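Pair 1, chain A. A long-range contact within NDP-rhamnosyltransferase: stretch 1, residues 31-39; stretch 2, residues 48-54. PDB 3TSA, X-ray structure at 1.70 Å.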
# COMPACT_ATOMS: atom_id res chain seq x y z
N GLU A 31 9.52 7.56 6.68
CA GLU A 31 8.61 6.76 7.50
C GLU A 31 7.28 7.51 7.58
O GLU A 31 7.28 8.76 7.61
CB GLU A 31 9.16 6.65 8.88
CG GLU A 31 10.25 5.59 9.01
CD GLU A 31 10.82 5.64 10.38
OE1 GLU A 31 11.71 6.49 10.62
OE2 GLU A 31 10.24 4.93 11.26
N VAL A 32 6.19 6.75 7.59
CA VAL A 32 4.84 7.35 7.58
C VAL A 32 4.02 6.62 8.60
O VAL A 32 4.07 5.38 8.69
CB VAL A 32 4.23 7.12 6.24
CG1 VAL A 32 2.69 7.42 6.21
CG2 VAL A 32 5.10 7.90 5.08
N LEU A 33 3.25 7.36 9.40
CA LEU A 33 2.34 6.73 10.34
C LEU A 33 1.01 7.49 10.26
O LEU A 33 0.99 8.77 10.29
CB LEU A 33 2.92 6.88 11.77
CG LEU A 33 2.17 6.22 12.97
CD1 LEU A 33 2.12 4.67 12.85
CD2 LEU A 33 2.81 6.53 14.35
N ILE A 34 -0.10 6.75 10.18
CA ILE A 34 -1.43 7.37 10.07
C ILE A 34 -2.12 7.44 11.47
O ILE A 34 -2.39 6.38 12.06
CB ILE A 34 -2.33 6.48 9.20
CG1 ILE A 34 -1.64 6.14 7.87
CG2 ILE A 34 -3.71 7.16 8.95
CD1 ILE A 34 -1.37 7.28 7.09
N ALA A 35 -2.42 8.64 12.00
CA ALA A 35 -3.16 8.66 13.27
C ALA A 35 -4.63 8.31 12.89
O ALA A 35 -5.27 9.03 12.08
CB ALA A 35 -3.06 10.10 13.90
N ALA A 36 -5.16 7.20 13.41
CA ALA A 36 -6.39 6.62 12.93
C ALA A 36 -7.35 6.35 14.07
O ALA A 36 -7.04 5.54 14.98
CB ALA A 36 -6.12 5.32 12.19
N PRO A 37 -8.50 7.02 14.05
CA PRO A 37 -9.52 6.53 14.96
C PRO A 37 -10.07 5.24 14.33
O PRO A 37 -9.74 4.93 13.16
CB PRO A 37 -10.59 7.65 14.95
CG PRO A 37 -10.45 8.33 13.70
CD PRO A 37 -9.00 8.07 13.15
N PRO A 38 -10.93 4.52 15.06
CA PRO A 38 -11.50 3.22 14.62
C PRO A 38 -12.06 3.21 13.21
O PRO A 38 -11.84 2.22 12.49
CB PRO A 38 -12.66 3.03 15.62
CG PRO A 38 -12.01 3.59 16.88
CD PRO A 38 -11.46 4.91 16.38
N GLU A 39 -12.70 4.32 12.81
CA GLU A 39 -13.36 4.50 11.48
C GLU A 39 -12.39 4.35 10.30
O GLU A 39 -12.80 4.01 9.20
CB GLU A 39 -14.01 5.89 11.35
CG GLU A 39 -15.24 6.12 12.18
CD GLU A 39 -14.94 6.56 13.62
OE1 GLU A 39 -13.79 6.89 13.95
OE2 GLU A 39 -15.90 6.56 14.44
N GLY A 48 -1.82 -0.92 3.02
CA GLY A 48 -0.53 -1.43 3.44
C GLY A 48 0.15 -0.50 4.45
O GLY A 48 1.36 -0.53 4.66
N LEU A 49 -0.63 0.42 5.00
CA LEU A 49 -0.07 1.43 5.87
C LEU A 49 -0.13 1.06 7.32
O LEU A 49 -0.89 0.16 7.73
CB LEU A 49 -0.73 2.80 5.66
CG LEU A 49 -0.50 3.24 4.21
CD1 LEU A 49 -1.38 4.44 3.88
CD2 LEU A 49 0.97 3.54 3.87
N THR A 50 0.69 1.76 8.12
CA THR A 50 0.62 1.54 9.57
C THR A 50 -0.07 2.71 10.30
O THR A 50 0.02 3.86 9.86
CB THR A 50 2.03 1.27 10.19
OG1 THR A 50 2.86 2.37 9.92
CG2 THR A 50 2.61 -0.00 9.56
N THR A 51 -0.62 2.37 11.46
CA THR A 51 -1.45 3.28 12.25
C THR A 51 -1.02 3.47 13.69
O THR A 51 -0.28 2.67 14.30
CB THR A 51 -2.93 2.83 12.27
OG1 THR A 51 -3.05 1.52 12.85
CG2 THR A 51 -3.53 2.88 10.86
N ALA A 52 -1.41 4.63 14.21
CA ALA A 52 -1.39 4.86 15.64
C ALA A 52 -2.86 5.03 16.01
O ALA A 52 -3.58 5.82 15.41
CB ALA A 52 -0.60 6.10 15.97
N GLY A 53 -3.32 4.23 16.97
CA GLY A 53 -4.75 4.35 17.35
C GLY A 53 -5.11 5.62 18.10
O GLY A 53 -4.36 6.12 18.97
N ILE A 54 -6.27 6.15 17.72
CA ILE A 54 -6.85 7.33 18.42
C ILE A 54 -8.25 6.90 18.92
O ILE A 54 -8.95 6.19 18.17
CB ILE A 54 -7.03 8.56 17.41
CG1 ILE A 54 -5.67 9.06 16.84
CG2 ILE A 54 -7.94 9.70 18.10
CD1 ILE A 54 -4.69 9.50 17.85
O HOH W 1 2.77 3.29 7.39
O HOH W 2 5.03 3.67 10.67

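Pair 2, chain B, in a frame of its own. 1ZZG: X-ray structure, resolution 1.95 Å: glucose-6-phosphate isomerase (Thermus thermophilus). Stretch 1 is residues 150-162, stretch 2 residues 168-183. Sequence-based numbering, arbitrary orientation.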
# COMPACT_ATOMS: atom_id res chain seq x y z
N ASP B 150 37.47 4.62 0.61
CA ASP B 150 36.57 4.68 1.74
C ASP B 150 35.19 4.09 1.44
O ASP B 150 34.28 4.21 2.25
CB ASP B 150 36.43 6.12 2.21
CG ASP B 150 35.86 6.23 3.61
OD1 ASP B 150 36.44 5.60 4.53
OD2 ASP B 150 34.84 6.93 3.79
N TRP B 151 35.03 3.44 0.29
CA TRP B 151 33.74 2.86 -0.06
C TRP B 151 33.29 1.76 0.90
O TRP B 151 32.12 1.69 1.27
CB TRP B 151 33.73 2.33 -1.50
CG TRP B 151 34.54 1.07 -1.74
CD1 TRP B 151 35.85 1.00 -2.11
CD2 TRP B 151 34.07 -0.28 -1.65
NE1 TRP B 151 36.23 -0.31 -2.27
CE2 TRP B 151 35.16 -1.12 -2.00
CE3 TRP B 151 32.84 -0.87 -1.32
CZ2 TRP B 151 35.05 -2.53 -2.02
CZ3 TRP B 151 32.73 -2.27 -1.34
CH2 TRP B 151 33.84 -3.08 -1.69
N ARG B 152 34.22 0.90 1.30
CA ARG B 152 33.88 -0.21 2.19
C ARG B 152 33.13 0.20 3.46
O ARG B 152 32.29 -0.56 3.94
CB ARG B 152 35.14 -0.98 2.58
CG ARG B 152 35.82 -1.63 1.39
CD ARG B 152 36.94 -2.57 1.79
NE ARG B 152 37.52 -3.19 0.61
CZ ARG B 152 38.33 -2.57 -0.24
NH1 ARG B 152 38.67 -1.31 -0.04
NH2 ARG B 152 38.76 -3.21 -1.32
N ARG B 153 33.43 1.38 3.99
CA ARG B 153 32.76 1.82 5.20
C ARG B 153 31.30 2.18 4.94
O ARG B 153 30.49 2.22 5.87
CB ARG B 153 33.47 3.04 5.80
CG ARG B 153 33.02 3.38 7.22
CD ARG B 153 33.64 4.67 7.75
NE ARG B 153 33.19 4.95 9.11
CZ ARG B 153 33.41 6.09 9.77
NH1 ARG B 153 34.08 7.07 9.19
NH2 ARG B 153 32.95 6.24 11.00
N HIS B 154 30.97 2.44 3.68
CA HIS B 154 29.61 2.82 3.31
C HIS B 154 28.70 1.65 2.89
O HIS B 154 27.56 1.86 2.47
CB HIS B 154 29.65 3.87 2.20
CG HIS B 154 30.24 5.18 2.63
ND1 HIS B 154 29.49 6.32 2.78
CD2 HIS B 154 31.51 5.51 2.98
CE1 HIS B 154 30.27 7.31 3.20
NE2 HIS B 154 31.50 6.84 3.33
N LEU B 155 29.21 0.43 2.99
CA LEU B 155 28.44 -0.76 2.64
C LEU B 155 28.45 -1.77 3.78
O LEU B 155 29.50 -2.25 4.20
CB LEU B 155 29.00 -1.42 1.37
CG LEU B 155 28.30 -2.72 0.95
CD1 LEU B 155 26.84 -2.44 0.64
CD2 LEU B 155 29.01 -3.31 -0.27
N VAL B 156 27.26 -2.08 4.29
CA VAL B 156 27.11 -3.04 5.37
C VAL B 156 26.16 -4.14 4.88
O VAL B 156 25.16 -3.86 4.21
CB VAL B 156 26.54 -2.35 6.64
CG1 VAL B 156 25.25 -1.63 6.33
CG2 VAL B 156 26.34 -3.38 7.74
N VAL B 157 26.48 -5.38 5.20
CA VAL B 157 25.68 -6.52 4.75
C VAL B 157 24.94 -7.25 5.87
O VAL B 157 25.47 -7.43 6.97
CB VAL B 157 26.58 -7.53 3.99
CG1 VAL B 157 25.77 -8.71 3.51
CG2 VAL B 157 27.24 -6.84 2.82
N THR B 158 23.72 -7.68 5.58
CA THR B 158 22.90 -8.44 6.52
C THR B 158 22.48 -9.69 5.76
O THR B 158 21.68 -9.61 4.82
CB THR B 158 21.65 -7.63 6.94
OG1 THR B 158 22.06 -6.43 7.61
CG2 THR B 158 20.76 -8.46 7.86
N THR B 159 23.02 -10.84 6.16
CA THR B 159 22.73 -12.09 5.46
C THR B 159 23.03 -13.31 6.35
O THR B 159 23.47 -13.16 7.49
CB THR B 159 23.59 -12.17 4.17
OG1 THR B 159 23.15 -13.25 3.34
CG2 THR B 159 25.06 -12.38 4.52
N ASP B 160 22.78 -14.51 5.83
CA ASP B 160 23.05 -15.73 6.58
C ASP B 160 24.48 -15.66 7.13
O ASP B 160 25.37 -15.12 6.49
CB ASP B 160 22.92 -16.96 5.68
CG ASP B 160 23.05 -18.26 6.45
OD1 ASP B 160 22.01 -18.77 6.93
OD2 ASP B 160 24.19 -18.77 6.60
N PRO B 161 24.71 -16.22 8.33
CA PRO B 161 26.07 -16.17 8.89
C PRO B 161 27.13 -16.96 8.12
O PRO B 161 28.32 -16.64 8.21
CB PRO B 161 25.87 -16.69 10.31
CG PRO B 161 24.74 -17.67 10.14
CD PRO B 161 23.79 -16.93 9.23
N LYS B 162 26.71 -17.96 7.35
CA LYS B 162 27.67 -18.79 6.63
C LYS B 162 27.39 -19.08 5.15
O LYS B 162 28.32 -19.31 4.38
CB LYS B 162 27.84 -20.13 7.36
CG LYS B 162 28.32 -20.00 8.81
CD LYS B 162 28.43 -21.35 9.49
CE LYS B 162 27.11 -22.09 9.46
NZ LYS B 162 27.19 -23.43 10.12
N ALA B 168 29.97 -14.35 1.47
CA ALA B 168 31.31 -14.52 0.91
C ALA B 168 31.90 -13.17 0.48
O ALA B 168 33.08 -12.90 0.72
CB ALA B 168 31.25 -15.47 -0.28
N PHE B 169 31.06 -12.34 -0.14
CA PHE B 169 31.48 -11.02 -0.60
C PHE B 169 31.89 -10.11 0.55
O PHE B 169 32.87 -9.36 0.46
CB PHE B 169 30.34 -10.34 -1.37
CG PHE B 169 30.72 -9.01 -1.96
CD1 PHE B 169 31.65 -8.94 -2.99
CD2 PHE B 169 30.15 -7.84 -1.48
CE1 PHE B 169 32.02 -7.70 -3.53
CE2 PHE B 169 30.51 -6.60 -2.02
CZ PHE B 169 31.45 -6.53 -3.04
N ALA B 170 31.14 -10.17 1.64
CA ALA B 170 31.43 -9.36 2.81
C ALA B 170 32.76 -9.77 3.43
O ALA B 170 33.55 -8.91 3.85
CB ALA B 170 30.30 -9.50 3.84
N GLU B 171 33.03 -11.07 3.49
CA GLU B 171 34.27 -11.56 4.07
C GLU B 171 35.47 -11.25 3.17
O GLU B 171 36.55 -10.93 3.65
CB GLU B 171 34.17 -13.07 4.33
CG GLU B 171 33.05 -13.42 5.29
CD GLU B 171 32.99 -14.90 5.64
OE1 GLU B 171 33.06 -15.74 4.71
OE2 GLU B 171 32.85 -15.22 6.84
N ARG B 172 35.26 -11.35 1.86
CA ARG B 172 36.31 -11.06 0.88
C ARG B 172 36.73 -9.59 0.94
O ARG B 172 37.91 -9.26 0.91
CB ARG B 172 35.82 -11.38 -0.53
CG ARG B 172 36.73 -10.86 -1.64
CD ARG B 172 35.99 -10.80 -2.97
NE ARG B 172 36.81 -10.26 -4.05
CZ ARG B 172 37.90 -10.85 -4.54
NH1 ARG B 172 38.31 -12.01 -4.04
NH2 ARG B 172 38.57 -10.29 -5.54
N GLU B 173 35.74 -8.70 1.02
CA GLU B 173 35.99 -7.26 1.05
C GLU B 173 36.19 -6.65 2.43
O GLU B 173 36.50 -5.46 2.54
CB GLU B 173 34.85 -6.54 0.34
CG GLU B 173 34.73 -6.84 -1.14
CD GLU B 173 35.95 -6.39 -1.94
OE1 GLU B 173 36.76 -5.60 -1.40
OE2 GLU B 173 36.09 -6.81 -3.10
N GLY B 174 36.00 -7.44 3.48
CA GLY B 174 36.18 -6.90 4.82
C GLY B 174 35.09 -5.91 5.18
O GLY B 174 35.35 -4.84 5.75
N LEU B 175 33.85 -6.26 4.83
CA LEU B 175 32.71 -5.40 5.10
C LEU B 175 32.05 -5.77 6.41
O LEU B 175 32.08 -6.93 6.83
CB LEU B 175 31.67 -5.54 3.98
CG LEU B 175 32.20 -5.35 2.55
CD1 LEU B 175 31.07 -5.59 1.57
CD2 LEU B 175 32.78 -3.96 2.40
N LYS B 176 31.45 -4.79 7.07
CA LYS B 176 30.75 -5.07 8.32
C LYS B 176 29.57 -5.93 7.89
O LYS B 176 28.96 -5.71 6.84
CB LYS B 176 30.22 -3.79 8.95
CG LYS B 176 29.55 -4.01 10.30
CD LYS B 176 30.56 -4.47 11.35
CE LYS B 176 29.93 -4.61 12.72
NZ LYS B 176 28.91 -5.69 12.73
N ALA B 177 29.25 -6.94 8.69
CA ALA B 177 28.14 -7.81 8.35
C ALA B 177 27.38 -8.26 9.58
O ALA B 177 27.95 -8.51 10.64
CB ALA B 177 28.66 -9.02 7.57
N PHE B 178 26.06 -8.32 9.42
CA PHE B 178 25.19 -8.75 10.49
C PHE B 178 24.55 -10.04 10.01
O PHE B 178 24.43 -10.27 8.81
CB PHE B 178 24.14 -7.67 10.77
CG PHE B 178 24.68 -6.50 11.54
CD1 PHE B 178 24.87 -6.58 12.92
CD2 PHE B 178 25.01 -5.32 10.89
CE1 PHE B 178 25.37 -5.50 13.63
CE2 PHE B 178 25.50 -4.23 11.59
CZ PHE B 178 25.68 -4.32 12.97
N ALA B 179 24.12 -10.87 10.96
CA ALA B 179 23.55 -12.15 10.61
C ALA B 179 22.05 -12.34 10.76
O ALA B 179 21.44 -11.88 11.72
CB ALA B 179 24.27 -13.25 11.41
N ILE B 180 21.48 -13.03 9.78
CA ILE B 180 20.08 -13.40 9.84
C ILE B 180 20.25 -14.86 10.26
O ILE B 180 20.84 -15.66 9.53
CB ILE B 180 19.39 -13.35 8.46
CG1 ILE B 180 19.29 -11.91 7.98
CG2 ILE B 180 17.99 -13.98 8.56
CD1 ILE B 180 18.71 -11.77 6.57
N PRO B 181 19.76 -15.22 11.46
CA PRO B 181 19.89 -16.59 11.95
C PRO B 181 19.39 -17.63 10.95
O PRO B 181 18.38 -17.44 10.28
CB PRO B 181 19.06 -16.59 13.23
CG PRO B 181 19.17 -15.17 13.70
CD PRO B 181 19.03 -14.38 12.43
N LYS B 182 20.12 -18.74 10.87
CA LYS B 182 19.76 -19.82 9.97
C LYS B 182 18.29 -20.24 10.12
O LYS B 182 17.58 -20.42 9.13
CB LYS B 182 20.66 -21.03 10.23
CG LYS B 182 20.37 -22.22 9.34
CD LYS B 182 21.25 -23.41 9.71
CE LYS B 182 20.96 -24.60 8.80
NZ LYS B 182 21.72 -25.81 9.21
N GLU B 183 17.84 -20.37 11.37
CA GLU B 183 16.46 -20.79 11.65
C GLU B 183 15.41 -19.68 11.54
O GLU B 183 14.25 -19.88 11.92
CB GLU B 183 16.38 -21.42 13.05
CG GLU B 183 17.21 -22.69 13.23
CD GLU B 183 16.85 -23.80 12.25
OE1 GLU B 183 15.67 -23.88 11.85
OE2 GLU B 183 17.74 -24.60 11.90
O HOH W 3 31.41 -2.16 6.15
O HOH W 4 19.97 -17.05 7.34
O HOH W 5 31.50 -17.55 7.29

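Both pairs set two parallel strands side by side, the second entered from a glycine with positive phi that directly follows a helix (Gly A48 in pair 1, Gly B174 in pair 2). Fourteen central residues superpose with an RMSD of 1.0 Å, although the strand axes diverge by 41° in pair 1 and 20° in pair 2.

The hydrogen-bond ladder is the same, rung for rung. In pair 1, Ile A34 N donates to Thr A50 O and Ala A52 N to Ile A34 O, followed by Ala A36 N to Ala A52 O and Ile A54 N to Ala A36 O, each at 2.9 Å. In pair 2 the matching bonds run from Val B157 N to Lys B176 O (3.0 Å), Phe B178 N to Val B157 O (2.7 Å), Thr B159 N to Phe B178 O (3.1 Å) and Ile B180 N to Thr B159 O (3.0 Å). Before the first rung the backbones stand further apart, Val A32 O lying 5.0 Å from Thr A50 N and Leu B155 O 4.3 Å from Lys B176 N, and a water bridges each gap. Water 1 donates to Val A32 O (2.8 Å) and accepts from Thr A50 N (2.7 Å); water 3 does the same for Leu B155 O (2.7 Å) and Lys B176 N (2.8 Å).

Side chains match closely at Ile A34 and Val B157, Leu A49 and Leu B175, and Ile A54 and Ile B180. In both pairs the end of the leucine packs against the strand residue: Leu A49 CD1 lies 4.3 Å from Ile A34 CD1, and Leu B175 CD1 4.2 Å from Val B157 CG2. The longer isoleucine also reaches the base of its leucine, with Ile A34 CG1 4.1 Å from Leu A49 CB. Leu B175 CD1 also packs against Leu B155 CD2 (3.6 Å), which in turn meets the edge of the Phe B169 ring.

On the face bearing Ala A35 and Ala A52, bulk is traded across the strands. Leu A33 supplies it in pair 1, its CD2 lying 3.8 Å from Ala A52 CB; in pair 2 the equivalent residues are Val B156 and Phe B178, and Val B156 CG2 meets the ring edge at Phe B178 CD2 (3.9 Å). Further along, Ala A35 CB touches Ile A54 CG1 (4.1 Å), whereas Thr B158 offers its methyl, CG2, to Ile B180 CG1 (3.8 Å).

In pair 2, Arg B152 NE and NH2 donate to Glu B173 OE1 at 3.2 and 3.1 Å in a salt bridge.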